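Local coordinates for hypothetical nigD-like protein (Bacteroides caccae, PDB 3QWN), which is of unknown detailed function but, as a NigD-like immunity (antitoxin) protein, probably protects the cell that makes it against a bacteriocin, at residues G110-L116 and A162-L168; P81-A86 and F128-E132; P177-I183 and G206-D212; H97-V102 and F185-Y190. Residues are numbered along the deposited sequence.

Contact 1 (G110-L116 and A162-L168)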
loop_
_atom_site.group_PDB
_atom_site.type_symbol
_atom_site.label_atom_id
_atom_site.label_comp_id
_atom_site.label_asym_id
_atom_site.label_seq_id
_atom_site.Cartn_x
_atom_site.Cartn_y
_atom_site.Cartn_z
ATOM N N GLY A 110 -4.892 -4.408 -8.359
ATOM C CA GLY A 110 -6.043 -4.331 -7.466
ATOM C C GLY A 110 -5.877 -3.451 -6.250
ATOM O O GLY A 110 -6.762 -3.415 -5.396
ATOM N N TYR A 111 -4.750 -2.727 -6.159
ATOM C CA TYR A 111 -4.469 -1.826 -5.048
ATOM C C TYR A 111 -4.149 -0.392 -5.501
ATOM O O TYR A 111 -3.784 -0.154 -6.664
ATOM C CB TYR A 111 -3.267 -2.337 -4.266
ATOM C CG TYR A 111 -3.385 -3.715 -3.669
ATOM C CD1 TYR A 111 -3.883 -3.897 -2.381
ATOM C CD2 TYR A 111 -2.866 -4.825 -4.328
ATOM C CE1 TYR A 111 -3.972 -5.168 -1.807
ATOM C CE2 TYR A 111 -2.906 -6.093 -3.753
ATOM C CZ TYR A 111 -3.451 -6.260 -2.485
ATOM O OH TYR A 111 -3.449 -7.512 -1.901
ATOM N N LEU A 112 -4.233 0.555 -4.539
ATOM C CA LEU A 112 -3.739 1.913 -4.669
ATOM C C LEU A 112 -2.416 1.894 -3.868
ATOM O O LEU A 112 -2.454 1.854 -2.644
ATOM C CB LEU A 112 -4.751 2.984 -4.189
ATOM C CG LEU A 112 -4.199 4.430 -4.139
ATOM C CD1 LEU A 112 -4.028 5.023 -5.542
ATOM C CD2 LEU A 112 -5.049 5.330 -3.237
ATOM N N ASN A 113 -1.260 1.798 -4.561
ATOM C CA ASN A 113 0.050 1.691 -3.906
ATOM C C ASN A 113 0.696 3.042 -3.698
ATOM O O ASN A 113 0.500 3.952 -4.487
ATOM C CB ASN A 113 1.003 0.789 -4.694
ATOM C CG ASN A 113 0.311 -0.421 -5.218
ATOM O OD1 ASN A 113 0.041 -1.329 -4.489
ATOM N ND2 ASN A 113 -0.164 -0.375 -6.438
HETATM N N MSE A 114 1.423 3.174 -2.611
HETATM C CA MSE A 114 2.104 4.408 -2.317
HETATM C C MSE A 114 3.276 4.171 -1.425
HETATM O O MSE A 114 3.257 3.278 -0.563
HETATM C CB MSE A 114 1.183 5.506 -1.716
HETATM C CG MSE A 114 0.718 5.276 -0.283
HETATM SE SE MSE A 114 -0.777 6.511 0.167
HETATM C CE MSE A 114 -2.147 5.686 -0.953
ATOM N N ILE A 115 4.302 5.002 -1.668
ATOM C CA ILE A 115 5.522 5.108 -0.890
ATOM C C ILE A 115 5.440 6.459 -0.201
ATOM O O ILE A 115 5.306 7.493 -0.864
ATOM C CB ILE A 115 6.792 4.957 -1.743
ATOM C CG1 ILE A 115 6.789 3.624 -2.520
ATOM C CG2 ILE A 115 8.020 5.109 -0.860
ATOM C CD1 ILE A 115 7.969 3.469 -3.524
ATOM N N LEU A 116 5.478 6.444 1.128
ATOM C CA LEU A 116 5.434 7.667 1.914
ATOM C C LEU A 116 6.773 7.951 2.536
ATOM O O LEU A 116 7.550 7.033 2.782
ATOM C CB LEU A 116 4.371 7.568 3.031
ATOM C CG LEU A 116 2.942 7.166 2.648
ATOM C CD1 LEU A 116 2.080 7.046 3.890
ATOM C CD2 LEU A 116 2.318 8.163 1.645
ATOM N N ALA A 162 7.456 4.486 4.347
ATOM C CA ALA A 162 6.338 3.616 4.697
ATOM C C ALA A 162 5.685 3.186 3.404
ATOM O O ALA A 162 5.694 3.926 2.425
ATOM C CB ALA A 162 5.367 4.306 5.620
ATOM N N TYR A 163 5.177 1.967 3.386
ATOM C CA TYR A 163 4.596 1.383 2.194
ATOM C C TYR A 163 3.164 0.975 2.459
ATOM O O TYR A 163 2.913 0.222 3.383
ATOM C CB TYR A 163 5.452 0.172 1.754
ATOM C CG TYR A 163 6.908 0.534 1.563
ATOM C CD1 TYR A 163 7.361 1.098 0.369
ATOM C CD2 TYR A 163 7.839 0.336 2.587
ATOM C CE1 TYR A 163 8.713 1.429 0.189
ATOM C CE2 TYR A 163 9.188 0.678 2.421
ATOM C CZ TYR A 163 9.624 1.196 1.215
ATOM O OH TYR A 163 10.962 1.490 1.061
ATOM N N LEU A 164 2.229 1.482 1.643
ATOM C CA LEU A 164 0.805 1.173 1.737
ATOM C C LEU A 164 0.274 0.576 0.424
ATOM O O LEU A 164 0.633 1.030 -0.646
ATOM C CB LEU A 164 0.003 2.458 2.072
ATOM C CG LEU A 164 -0.166 2.830 3.548
ATOM C CD1 LEU A 164 1.142 3.342 4.171
ATOM C CD2 LEU A 164 -1.207 3.870 3.694
ATOM N N SER A 165 -0.600 -0.418 0.518
ATOM C CA SER A 165 -1.287 -1.023 -0.618
ATOM C C SER A 165 -2.735 -1.061 -0.219
ATOM O O SER A 165 -3.110 -1.877 0.627
ATOM C CB SER A 165 -0.738 -2.410 -0.939
ATOM O OG SER A 165 0.202 -2.392 -1.998
ATOM N N VAL A 166 -3.511 -0.075 -0.678
ATOM C CA VAL A 166 -4.924 0.042 -0.339
ATOM C C VAL A 166 -5.741 -0.918 -1.231
ATOM O O VAL A 166 -5.821 -0.668 -2.443
ATOM C CB VAL A 166 -5.449 1.506 -0.460
ATOM C CG1 VAL A 166 -6.874 1.607 0.058
ATOM C CG2 VAL A 166 -4.544 2.491 0.267
ATOM N N PRO A 167 -6.387 -1.981 -0.662
ATOM C CA PRO A 167 -7.216 -2.889 -1.501
ATOM C C PRO A 167 -8.435 -2.196 -2.111
ATOM O O PRO A 167 -9.122 -1.456 -1.417
ATOM C CB PRO A 167 -7.642 -3.991 -0.522
ATOM C CG PRO A 167 -7.535 -3.364 0.828
ATOM C CD PRO A 167 -6.387 -2.404 0.756
ATOM N N LEU A 168 -8.703 -2.438 -3.402
ATOM C CA LEU A 168 -9.812 -1.787 -4.107
ATOM C C LEU A 168 -10.889 -2.782 -4.588
ATOM O O LEU A 168 -11.763 -2.414 -5.379
ATOM C CB LEU A 168 -9.276 -0.967 -5.306
ATOM C CG LEU A 168 -8.175 0.046 -5.049
ATOM C CD1 LEU A 168 -7.612 0.566 -6.369
ATOM C CD2 LEU A 168 -8.650 1.171 -4.156
#
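Ala162 opens an antiparallel pairing in which the axes of strands 111-116 and 162-167 lie at 166° and approach to 4.3 Å. Its N donates to Leu116 O (3.0 Å) and its O accepts from Leu116 N (2.8 Å). Tyr163 faces Ile115 in a non-hydrogen-bonded pair, its CD1 lying 3.9 Å from Ile115 CG1. Leu164 repeats the pair of hydrogen bonds, N to O and O to N of selenomethionine Met114, 3.0 Å each, while its CB packs 3.7 Å from Met114 CG. On the opposite face, Ser165 OG donates to Asn113 OD1 (2.7 Å). Val166 N reaches Leu112 O (3.0 Å) and Leu112 N reaches Val166 O (2.9 Å). Pro167 has no amide hydrogen; Tyr111 CE1 lies 4.1 Å from its CB. Leu168 N hydrogen-bonds Gly110 O (2.9 Å). Arg54, from strand 52-63 of the N-terminal barrel, hydrogen-bonds both Asn113 and Ser165. The Leu112, Met114, Leu164 and Val166 face points into the beta sandwich, towards strands 127-133 and 142-150, with strand 101-108 flanking strand 111-120.

Contact 2 (P81-A86 and F128-E132)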
loop_
_atom_site.group_PDB
_atom_site.type_symbol
_atom_site.label_atom_id
_atom_site.label_comp_id
_atom_site.label_asym_id
_atom_site.label_seq_id
_atom_site.Cartn_x
_atom_site.Cartn_y
_atom_site.Cartn_z
ATOM N N PRO A 81 -4.386 -1.034 4.414
ATOM C CA PRO A 81 -5.563 -0.495 5.110
ATOM C C PRO A 81 -6.824 -0.590 4.254
ATOM O O PRO A 81 -6.859 -0.160 3.086
ATOM C CB PRO A 81 -5.176 0.957 5.407
ATOM C CG PRO A 81 -4.191 1.332 4.332
ATOM C CD PRO A 81 -3.563 0.045 3.815
ATOM N N THR A 82 -7.880 -1.171 4.850
ATOM C CA THR A 82 -9.160 -1.266 4.162
ATOM C C THR A 82 -9.859 0.091 4.338
ATOM O O THR A 82 -9.989 0.547 5.487
ATOM C CB THR A 82 -9.993 -2.466 4.660
ATOM O OG1 THR A 82 -9.263 -3.671 4.422
ATOM C CG2 THR A 82 -11.351 -2.562 3.951
ATOM N N PRO A 83 -10.275 0.765 3.229
ATOM C CA PRO A 83 -10.990 2.046 3.383
ATOM C C PRO A 83 -12.257 1.870 4.233
ATOM O O PRO A 83 -13.050 0.952 4.001
ATOM C CB PRO A 83 -11.327 2.446 1.932
ATOM C CG PRO A 83 -10.382 1.673 1.096
ATOM C CD PRO A 83 -10.188 0.375 1.806
ATOM N N LYS A 84 -12.404 2.721 5.250
ATOM C CA LYS A 84 -13.524 2.665 6.174
ATOM C C LYS A 84 -14.097 4.070 6.404
ATOM O O LYS A 84 -13.324 5.031 6.429
ATOM C CB LYS A 84 -13.097 2.014 7.504
ATOM C CG LYS A 84 -12.980 0.496 7.453
ATOM C CD LYS A 84 -12.040 0.003 8.551
ATOM C CE LYS A 84 -11.613 -1.446 8.373
ATOM N NZ LYS A 84 -10.505 -1.832 9.304
ATOM N N PRO A 85 -15.446 4.216 6.576
ATOM C CA PRO A 85 -16.017 5.561 6.808
ATOM C C PRO A 85 -15.568 6.154 8.140
ATOM O O PRO A 85 -15.168 5.405 9.025
ATOM C CB PRO A 85 -17.528 5.310 6.789
ATOM C CG PRO A 85 -17.679 3.872 7.174
ATOM C CD PRO A 85 -16.504 3.180 6.571
ATOM N N ALA A 86 -15.633 7.491 8.279
ATOM C CA ALA A 86 -15.220 8.215 9.488
ATOM C C ALA A 86 -15.951 7.726 10.768
ATOM O O ALA A 86 -15.412 7.859 11.867
ATOM C CB ALA A 86 -15.444 9.704 9.297
ATOM N N PHE A 128 -1.532 3.678 10.224
ATOM C CA PHE A 128 -2.086 4.161 8.975
ATOM C C PHE A 128 -3.471 3.565 8.728
ATOM O O PHE A 128 -3.729 2.418 9.106
ATOM C CB PHE A 128 -1.164 3.838 7.802
ATOM C CG PHE A 128 0.160 4.555 7.868
ATOM C CD1 PHE A 128 0.273 5.892 7.472
ATOM C CD2 PHE A 128 1.301 3.897 8.324
ATOM C CE1 PHE A 128 1.490 6.564 7.561
ATOM C CE2 PHE A 128 2.524 4.565 8.390
ATOM C CZ PHE A 128 2.602 5.901 8.031
ATOM N N GLY A 129 -4.318 4.352 8.060
ATOM C CA GLY A 129 -5.645 3.967 7.626
ATOM C C GLY A 129 -6.097 4.841 6.473
ATOM O O GLY A 129 -5.411 5.792 6.092
ATOM N N ILE A 130 -7.257 4.518 5.908
ATOM C CA ILE A 130 -7.904 5.264 4.853
ATOM C C ILE A 130 -9.310 5.599 5.317
ATOM O O ILE A 130 -10.098 4.695 5.629
ATOM C CB ILE A 130 -7.899 4.501 3.494
ATOM C CG1 ILE A 130 -6.459 4.318 2.917
ATOM C CG2 ILE A 130 -8.862 5.165 2.472
ATOM C CD1 ILE A 130 -5.711 5.658 2.425
ATOM N N VAL A 131 -9.612 6.901 5.389
ATOM C CA VAL A 131 -10.938 7.405 5.736
ATOM C C VAL A 131 -11.695 7.542 4.414
ATOM O O VAL A 131 -11.293 8.309 3.543
ATOM C CB VAL A 131 -10.904 8.712 6.562
ATOM C CG1 VAL A 131 -12.302 9.079 7.048
ATOM C CG2 VAL A 131 -9.932 8.590 7.737
ATOM N N GLU A 132 -12.748 6.744 4.256
ATOM C CA GLU A 132 -13.559 6.642 3.054
ATOM C C GLU A 132 -14.809 7.524 3.109
ATOM O O GLU A 132 -15.554 7.529 4.104
ATOM C CB GLU A 132 -13.961 5.169 2.859
ATOM C CG GLU A 132 -14.766 4.863 1.611
ATOM C CD GLU A 132 -15.337 3.463 1.604
ATOM O OE1 GLU A 132 -16.170 3.149 2.487
ATOM O OE2 GLU A 132 -14.953 2.675 0.712
HETATM O O HOH W 1 -8.470 1.877 7.344
#
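A short, weakly bonded parallel strand forms here at the edge of the beta sandwich, where Lys84 pairs with Val131 (CA-CA 5.4 Å) alongside strand 127-133. Two backbone hydrogen bonds define it: Lys84 N to Ile130 O, 3.1 Å and 172° at the hydrogen, and Glu132 N to Lys84 O, 2.8 Å and 175°. Pro81 sits over the bare backbone of Gly129, its CB 3.8 Å from Gly129 CA, and its CG touches Ile130 CG1 at 4.0 Å. Pro83 meets the other branch, CB to Ile130 CG2 at 3.7 Å, so Ile130 is wedged against both rings. Pro83 CB also comes within 3.8 Å of Glu132 OE2, whose charge is met by Lys170 and whose hydrogen-bond partner is Tyr171. Farther along, Ala86 CB rests on Val131 CG1 (3.9 Å). Val166 of strand 158-167 backs both Pro83 and Ile130. Thr82 turns its side chain away, and the gap beside its backbone holds water 1, which donates to Thr82 O (2.7 Å) and accepts from Ile130 N (3.2 Å).

Contact 3 (P177-I183 and G206-D212)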
loop_
_atom_site.group_PDB
_atom_site.type_symbol
_atom_site.label_atom_id
_atom_site.label_comp_id
_atom_site.label_asym_id
_atom_site.label_seq_id
_atom_site.Cartn_x
_atom_site.Cartn_y
_atom_site.Cartn_z
ATOM N N PRO A 177 -20.668 -4.414 -14.622
ATOM C CA PRO A 177 -19.314 -4.423 -15.209
ATOM C C PRO A 177 -19.029 -3.241 -16.135
ATOM O O PRO A 177 -19.950 -2.700 -16.765
ATOM C CB PRO A 177 -19.269 -5.744 -15.976
ATOM C CG PRO A 177 -20.686 -6.018 -16.344
ATOM C CD PRO A 177 -21.576 -5.334 -15.344
ATOM N N GLY A 178 -17.744 -2.875 -16.217
ATOM C CA GLY A 178 -17.259 -1.771 -17.042
ATOM C C GLY A 178 -17.361 -0.407 -16.381
ATOM O O GLY A 178 -17.095 0.619 -17.018
ATOM N N GLN A 179 -17.754 -0.400 -15.089
ATOM C CA GLN A 179 -17.924 0.757 -14.211
ATOM C C GLN A 179 -16.562 1.447 -13.995
ATOM O O GLN A 179 -15.597 0.785 -13.602
ATOM C CB GLN A 179 -18.523 0.261 -12.875
ATOM C CG GLN A 179 -19.003 1.331 -11.893
ATOM C CD GLN A 179 -19.410 0.713 -10.566
ATOM O OE1 GLN A 179 -18.703 -0.134 -9.984
ATOM N NE2 GLN A 179 -20.560 1.128 -10.048
ATOM N N LYS A 180 -16.486 2.756 -14.322
ATOM C CA LYS A 180 -15.289 3.588 -14.168
ATOM C C LYS A 180 -15.335 4.266 -12.806
ATOM O O LYS A 180 -16.230 5.080 -12.562
ATOM C CB LYS A 180 -15.183 4.660 -15.279
ATOM C CG LYS A 180 -14.791 4.184 -16.658
ATOM C CD LYS A 180 -14.722 5.356 -17.627
ATOM C CE LYS A 180 -14.804 4.918 -19.067
ATOM N NZ LYS A 180 -14.939 6.081 -19.982
ATOM N N ILE A 181 -14.380 3.929 -11.923
ATOM C CA ILE A 181 -14.255 4.481 -10.570
ATOM C C ILE A 181 -13.111 5.510 -10.556
ATOM O O ILE A 181 -12.099 5.308 -11.224
ATOM C CB ILE A 181 -14.063 3.312 -9.547
ATOM C CG1 ILE A 181 -15.424 2.654 -9.262
ATOM C CG2 ILE A 181 -13.417 3.749 -8.225
ATOM C CD1 ILE A 181 -15.396 1.212 -9.210
ATOM N N THR A 182 -13.299 6.625 -9.832
ATOM C CA THR A 182 -12.290 7.673 -9.703
ATOM C C THR A 182 -11.878 7.787 -8.235
ATOM O O THR A 182 -12.691 8.166 -7.394
ATOM C CB THR A 182 -12.793 9.014 -10.281
ATOM O OG1 THR A 182 -13.181 8.831 -11.641
ATOM C CG2 THR A 182 -11.733 10.113 -10.208
ATOM N N ILE A 183 -10.636 7.433 -7.924
ATOM C CA ILE A 183 -10.155 7.540 -6.548
ATOM C C ILE A 183 -9.493 8.901 -6.397
ATOM O O ILE A 183 -8.574 9.221 -7.151
ATOM C CB ILE A 183 -9.219 6.370 -6.131
ATOM C CG1 ILE A 183 -9.969 5.010 -6.227
ATOM C CG2 ILE A 183 -8.610 6.598 -4.725
ATOM C CD1 ILE A 183 -9.145 3.942 -6.777
ATOM N N GLY A 206 -7.648 12.828 -10.341
ATOM C CA GLY A 206 -7.833 11.643 -9.515
ATOM C C GLY A 206 -7.362 10.413 -10.263
ATOM O O GLY A 206 -6.981 10.516 -11.427
ATOM N N PHE A 207 -7.401 9.234 -9.629
ATOM C CA PHE A 207 -6.965 7.984 -10.271
ATOM C C PHE A 207 -8.181 7.244 -10.845
ATOM O O PHE A 207 -9.056 6.801 -10.096
ATOM C CB PHE A 207 -6.167 7.084 -9.299
ATOM C CG PHE A 207 -5.050 7.756 -8.522
ATOM C CD1 PHE A 207 -3.769 7.845 -9.046
ATOM C CD2 PHE A 207 -5.269 8.254 -7.245
ATOM C CE1 PHE A 207 -2.739 8.453 -8.316
ATOM C CE2 PHE A 207 -4.246 8.885 -6.536
ATOM C CZ PHE A 207 -2.990 8.984 -7.076
ATOM N N GLU A 208 -8.262 7.158 -12.181
ATOM C CA GLU A 208 -9.372 6.494 -12.865
ATOM C C GLU A 208 -9.015 5.063 -13.204
ATOM O O GLU A 208 -7.916 4.777 -13.685
ATOM C CB GLU A 208 -9.771 7.252 -14.121
ATOM C CG GLU A 208 -11.257 7.171 -14.403
ATOM C CD GLU A 208 -11.683 7.837 -15.693
ATOM O OE1 GLU A 208 -11.676 9.087 -15.747
ATOM O OE2 GLU A 208 -12.012 7.105 -16.654
ATOM N N TYR A 209 -9.939 4.154 -12.933
ATOM C CA TYR A 209 -9.717 2.740 -13.199
ATOM C C TYR A 209 -11.054 1.989 -13.336
ATOM O O TYR A 209 -12.082 2.425 -12.802
ATOM C CB TYR A 209 -8.813 2.128 -12.110
ATOM C CG TYR A 209 -9.519 1.437 -10.972
ATOM C CD1 TYR A 209 -10.210 2.163 -10.010
ATOM C CD2 TYR A 209 -9.412 0.064 -10.797
ATOM C CE1 TYR A 209 -10.857 1.525 -8.949
ATOM C CE2 TYR A 209 -10.031 -0.583 -9.728
ATOM C CZ TYR A 209 -10.770 0.147 -8.815
ATOM O OH TYR A 209 -11.401 -0.511 -7.778
ATOM N N VAL A 210 -11.030 0.882 -14.090
ATOM C CA VAL A 210 -12.185 0.015 -14.310
ATOM C C VAL A 210 -11.872 -1.321 -13.614
ATOM O O VAL A 210 -11.004 -2.056 -14.101
ATOM C CB VAL A 210 -12.527 -0.147 -15.813
ATOM C CG1 VAL A 210 -13.700 -1.099 -16.009
ATOM C CG2 VAL A 210 -12.827 1.199 -16.460
ATOM N N PRO A 211 -12.511 -1.633 -12.455
ATOM C CA PRO A 211 -12.183 -2.895 -11.760
ATOM C C PRO A 211 -12.697 -4.142 -12.510
ATOM O O PRO A 211 -13.761 -4.683 -12.183
ATOM C CB PRO A 211 -12.833 -2.730 -10.377
ATOM C CG PRO A 211 -13.916 -1.746 -10.579
ATOM C CD PRO A 211 -13.531 -0.852 -11.722
ATOM N N ASP A 212 -11.926 -4.594 -13.527
ATOM C CA ASP A 212 -12.241 -5.772 -14.350
ATOM C C ASP A 212 -10.952 -6.477 -14.808
ATOM O O ASP A 212 -9.851 -6.125 -14.378
ATOM C CB ASP A 212 -13.116 -5.395 -15.578
ATOM C CG ASP A 212 -14.583 -5.056 -15.307
ATOM O OD1 ASP A 212 -15.227 -5.773 -14.509
ATOM O OD2 ASP A 212 -15.113 -4.145 -15.973
#
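The open end of a beta hairpin, made by strands 181-190 and 196-209, is paired here, along with the chain leading into one strand and out of the other. The axes of 181-183 and 206-209 approach to 4.4 Å at 153°, so the pairing is antiparallel with a clear twist. Ile183 and Phe207 exchange two hydrogen bonds, Ile183 N to Phe207 O (2.8 Å) and Phe207 N to Ile183 O (2.7 Å). Ile181 and Tyr209 do the same, Ile181 N to Tyr209 O at 2.9 Å and Tyr209 N to Ile181 O at 3.0 Å. Between them Thr182 and Glu208 form a non-hydrogen-bonded pair, CA-CA 4.5 Å. Gly206 has phi 101°, where a CB would stand 3.0 Å from Thr182 CG2 and jam against the preceding carbonyl O, so the position calls for glycine. On the inner face Tyr209 CE1 touches Ile181 CG2 (3.5 Å) and Ile183 CD1 (3.7 Å), and Pro211 CG meets Ile181 CD1 (3.6 Å). This face also packs on Leu107 and Leu168. Beyond the strands, Pro211 is the centre of an inverse gamma turn, after which Asp212 OD2 accepts from Gly178 N (2.9 Å). On the outer side Lys180 NZ and Glu208 OE2 stay 4.5 Å apart, beyond salt-bridge range. Such a hairpin, apolar face on the core and other face towards solvent, belongs to a beta sandwich, with 196-209 here an outermost strand of its sheet.

Contact 4 (H97-V102 and F185-Y190)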
loop_
_atom_site.group_PDB
_atom_site.type_symbol
_atom_site.label_atom_id
_atom_site.label_comp_id
_atom_site.label_asym_id
_atom_site.label_seq_id
_atom_site.Cartn_x
_atom_site.Cartn_y
_atom_site.Cartn_z
ATOM N N HIS A 97 -4.099 12.839 11.601
ATOM C CA HIS A 97 -3.509 13.195 10.308
ATOM C C HIS A 97 -2.111 13.781 10.452
ATOM O O HIS A 97 -1.839 14.866 9.945
ATOM C CB HIS A 97 -4.417 14.181 9.550
ATOM C CG HIS A 97 -5.841 13.735 9.414
ATOM N ND1 HIS A 97 -6.170 12.556 8.752
ATOM C CD2 HIS A 97 -6.980 14.316 9.873
ATOM C CE1 HIS A 97 -7.489 12.452 8.845
ATOM N NE2 HIS A 97 -8.024 13.503 9.481
ATOM N N ASP A 98 -1.224 13.064 11.136
ATOM C CA ASP A 98 0.168 13.490 11.291
ATOM C C ASP A 98 0.835 13.542 9.885
ATOM O O ASP A 98 0.526 12.700 9.041
ATOM C CB ASP A 98 0.919 12.584 12.281
ATOM C CG ASP A 98 0.474 12.791 13.709
ATOM O OD1 ASP A 98 0.348 13.952 14.121
ATOM O OD2 ASP A 98 0.286 11.780 14.427
ATOM N N PRO A 99 1.607 14.616 9.577
ATOM C CA PRO A 99 2.082 14.811 8.197
ATOM C C PRO A 99 3.006 13.746 7.667
ATOM O O PRO A 99 3.758 13.116 8.409
ATOM C CB PRO A 99 2.823 16.153 8.262
ATOM C CG PRO A 99 2.191 16.852 9.394
ATOM C CD PRO A 99 1.985 15.774 10.415
ATOM N N VAL A 100 2.917 13.552 6.349
ATOM C CA VAL A 100 3.721 12.642 5.539
ATOM C C VAL A 100 3.974 13.335 4.201
ATOM O O VAL A 100 3.267 14.292 3.847
ATOM C CB VAL A 100 3.091 11.215 5.316
ATOM C CG1 VAL A 100 2.717 10.515 6.615
ATOM C CG2 VAL A 100 1.915 11.238 4.330
ATOM N N ASP A 101 4.948 12.818 3.437
ATOM C CA ASP A 101 5.169 13.201 2.055
ATOM C C ASP A 101 4.845 11.987 1.195
ATOM O O ASP A 101 5.080 10.852 1.618
ATOM C CB ASP A 101 6.612 13.684 1.804
ATOM C CG ASP A 101 6.988 14.997 2.465
ATOM O OD1 ASP A 101 6.077 15.833 2.713
ATOM O OD2 ASP A 101 8.181 15.201 2.716
ATOM N N VAL A 102 4.278 12.209 0.016
ATOM C CA VAL A 102 4.047 11.113 -0.916
ATOM C C VAL A 102 5.270 11.096 -1.856
ATOM O O VAL A 102 5.547 12.102 -2.504
ATOM C CB VAL A 102 2.700 11.197 -1.666
ATOM C CG1 VAL A 102 2.626 10.141 -2.776
ATOM C CG2 VAL A 102 1.521 11.067 -0.693
ATOM N N PHE A 185 -7.487 10.881 -3.659
ATOM C CA PHE A 185 -6.725 10.710 -2.431
ATOM C C PHE A 185 -6.204 12.039 -1.874
ATOM O O PHE A 185 -5.538 12.796 -2.575
ATOM C CB PHE A 185 -5.555 9.723 -2.663
ATOM C CG PHE A 185 -4.640 9.530 -1.477
ATOM C CD1 PHE A 185 -5.030 8.744 -0.395
ATOM C CD2 PHE A 185 -3.386 10.135 -1.441
ATOM C CE1 PHE A 185 -4.182 8.577 0.699
ATOM C CE2 PHE A 185 -2.532 9.954 -0.345
ATOM C CZ PHE A 185 -2.939 9.175 0.717
ATOM N N LYS A 186 -6.505 12.293 -0.588
ATOM C CA LYS A 186 -6.063 13.451 0.188
ATOM C C LYS A 186 -5.188 12.993 1.348
ATOM O O LYS A 186 -5.328 11.864 1.831
ATOM C CB LYS A 186 -7.258 14.246 0.717
ATOM C CG LYS A 186 -7.859 15.215 -0.293
ATOM C CD LYS A 186 -9.057 15.958 0.286
ATOM C CE LYS A 186 -9.920 16.580 -0.783
ATOM N NZ LYS A 186 -10.955 17.483 -0.208
ATOM N N TYR A 187 -4.288 13.862 1.802
ATOM C CA TYR A 187 -3.374 13.546 2.916
ATOM C C TYR A 187 -2.822 14.843 3.487
ATOM O O TYR A 187 -2.684 15.831 2.748
ATOM C CB TYR A 187 -2.208 12.614 2.449
ATOM C CG TYR A 187 -1.221 13.278 1.499
ATOM C CD1 TYR A 187 -1.566 13.550 0.175
ATOM C CD2 TYR A 187 0.051 13.652 1.931
ATOM C CE1 TYR A 187 -0.673 14.189 -0.689
ATOM C CE2 TYR A 187 0.944 14.307 1.080
ATOM C CZ TYR A 187 0.587 14.559 -0.233
ATOM O OH TYR A 187 1.517 15.138 -1.077
ATOM N N TYR A 188 -2.504 14.841 4.783
ATOM C CA TYR A 188 -1.917 16.009 5.426
ATOM C C TYR A 188 -0.417 15.957 5.278
ATOM O O TYR A 188 0.188 14.895 5.434
ATOM C CB TYR A 188 -2.342 16.119 6.892
ATOM C CG TYR A 188 -3.737 16.697 7.064
ATOM C CD1 TYR A 188 -4.870 15.953 6.736
ATOM C CD2 TYR A 188 -3.925 17.980 7.576
ATOM C CE1 TYR A 188 -6.152 16.465 6.917
ATOM C CE2 TYR A 188 -5.207 18.518 7.731
ATOM C CZ TYR A 188 -6.323 17.754 7.402
ATOM O OH TYR A 188 -7.614 18.230 7.551
ATOM N N THR A 189 0.169 17.090 4.934
ATOM C CA THR A 189 1.605 17.278 4.697
ATOM C C THR A 189 2.009 18.671 5.187
ATOM O O THR A 189 1.137 19.492 5.479
ATOM C CB THR A 189 1.908 17.069 3.186
ATOM O OG1 THR A 189 3.317 16.896 2.991
ATOM C CG2 THR A 189 1.337 18.177 2.297
ATOM N N TYR A 190 3.307 18.948 5.273
ATOM C CA TYR A 190 3.775 20.281 5.664
ATOM C C TYR A 190 3.934 21.161 4.449
ATOM O O TYR A 190 4.444 20.691 3.436
ATOM C CB TYR A 190 5.115 20.211 6.411
ATOM C CG TYR A 190 5.020 19.695 7.830
ATOM C CD1 TYR A 190 4.258 20.370 8.790
ATOM C CD2 TYR A 190 5.736 18.559 8.235
ATOM C CE1 TYR A 190 4.190 19.910 10.108
ATOM C CE2 TYR A 190 5.681 18.100 9.550
ATOM C CZ TYR A 190 4.919 18.785 10.485
ATOM O OH TYR A 190 4.858 18.334 11.781
HETATM O O HOH W 2 -0.668 12.286 6.535
HETATM O O HOH W 3 4.102 15.267 -0.594
#
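In this beta sandwich, residues 97-100 lead into edge strand 101-108 of the three-stranded sheet, and segment 97-102 passes 185-190 of the five-stranded sheet with end-to-end directions 98° apart. The contact links the two sheets, and the two segments form no beta bridge. Val100 has both backbone polar atoms served: its N donates to Tyr188 O (3.2 Å, 157°), and its O accepts from Thr189 OG1 (2.7 Å). Asp101 OD1 also lies 3.0 Å from Thr189 OG1, but the angle is too poor for a bond. Tyr188 O takes a second donor, water 2 (3.0 Å), which also donates to Asp98 O (2.8 Å); that carbonyl is also hydrogen-bonded to His149 ND1. Water 3 accepts from Val102 N (3.1 Å) and is hydrogen-bonded to Tyr187 OH (2.6 Å). Other polar ends are met outside: His97 ND1 by Leu147 O, Asp98 OD2 by Ala151 N, and Tyr190 OH by Glu156. The rings of His97 and Tyr188 are nearly parallel (11°) but slid apart, centroids 4.8 Å. Pro99 CG makes a CH-pi contact 3.7 Å from the Tyr190 ring centroid, and Val102 CG2 makes another, 3.6 Å from the Tyr187 centroid and 11° off its normal.

Contact 1 lies in the three-stranded sheet, contacts 2 and 3 in the five-stranded sheet, and contact 4 bridges the two. Their side chains share one core: Val166 CG2 of contact 1 lies 3.7 Å from Ile130 CG1 of contact 2, Met114 SE of contact 1 lies 3.5 Å from Phe185 CZ of contact 4, and Ile130 CD1 lies 3.7 Å from Phe185 CE1. Leu168 CD1 of contact 1 meets Ile183 CD1 of contact 3 at 3.7 Å. Contacts 3 and 4 share strand 181-190 and touch at Phe207 CE2 and Phe185 CB (4.2 Å), although their centres are about 24 Å apart; contacts 2 and 3 do not touch, their nearest atoms being about 7 Å apart.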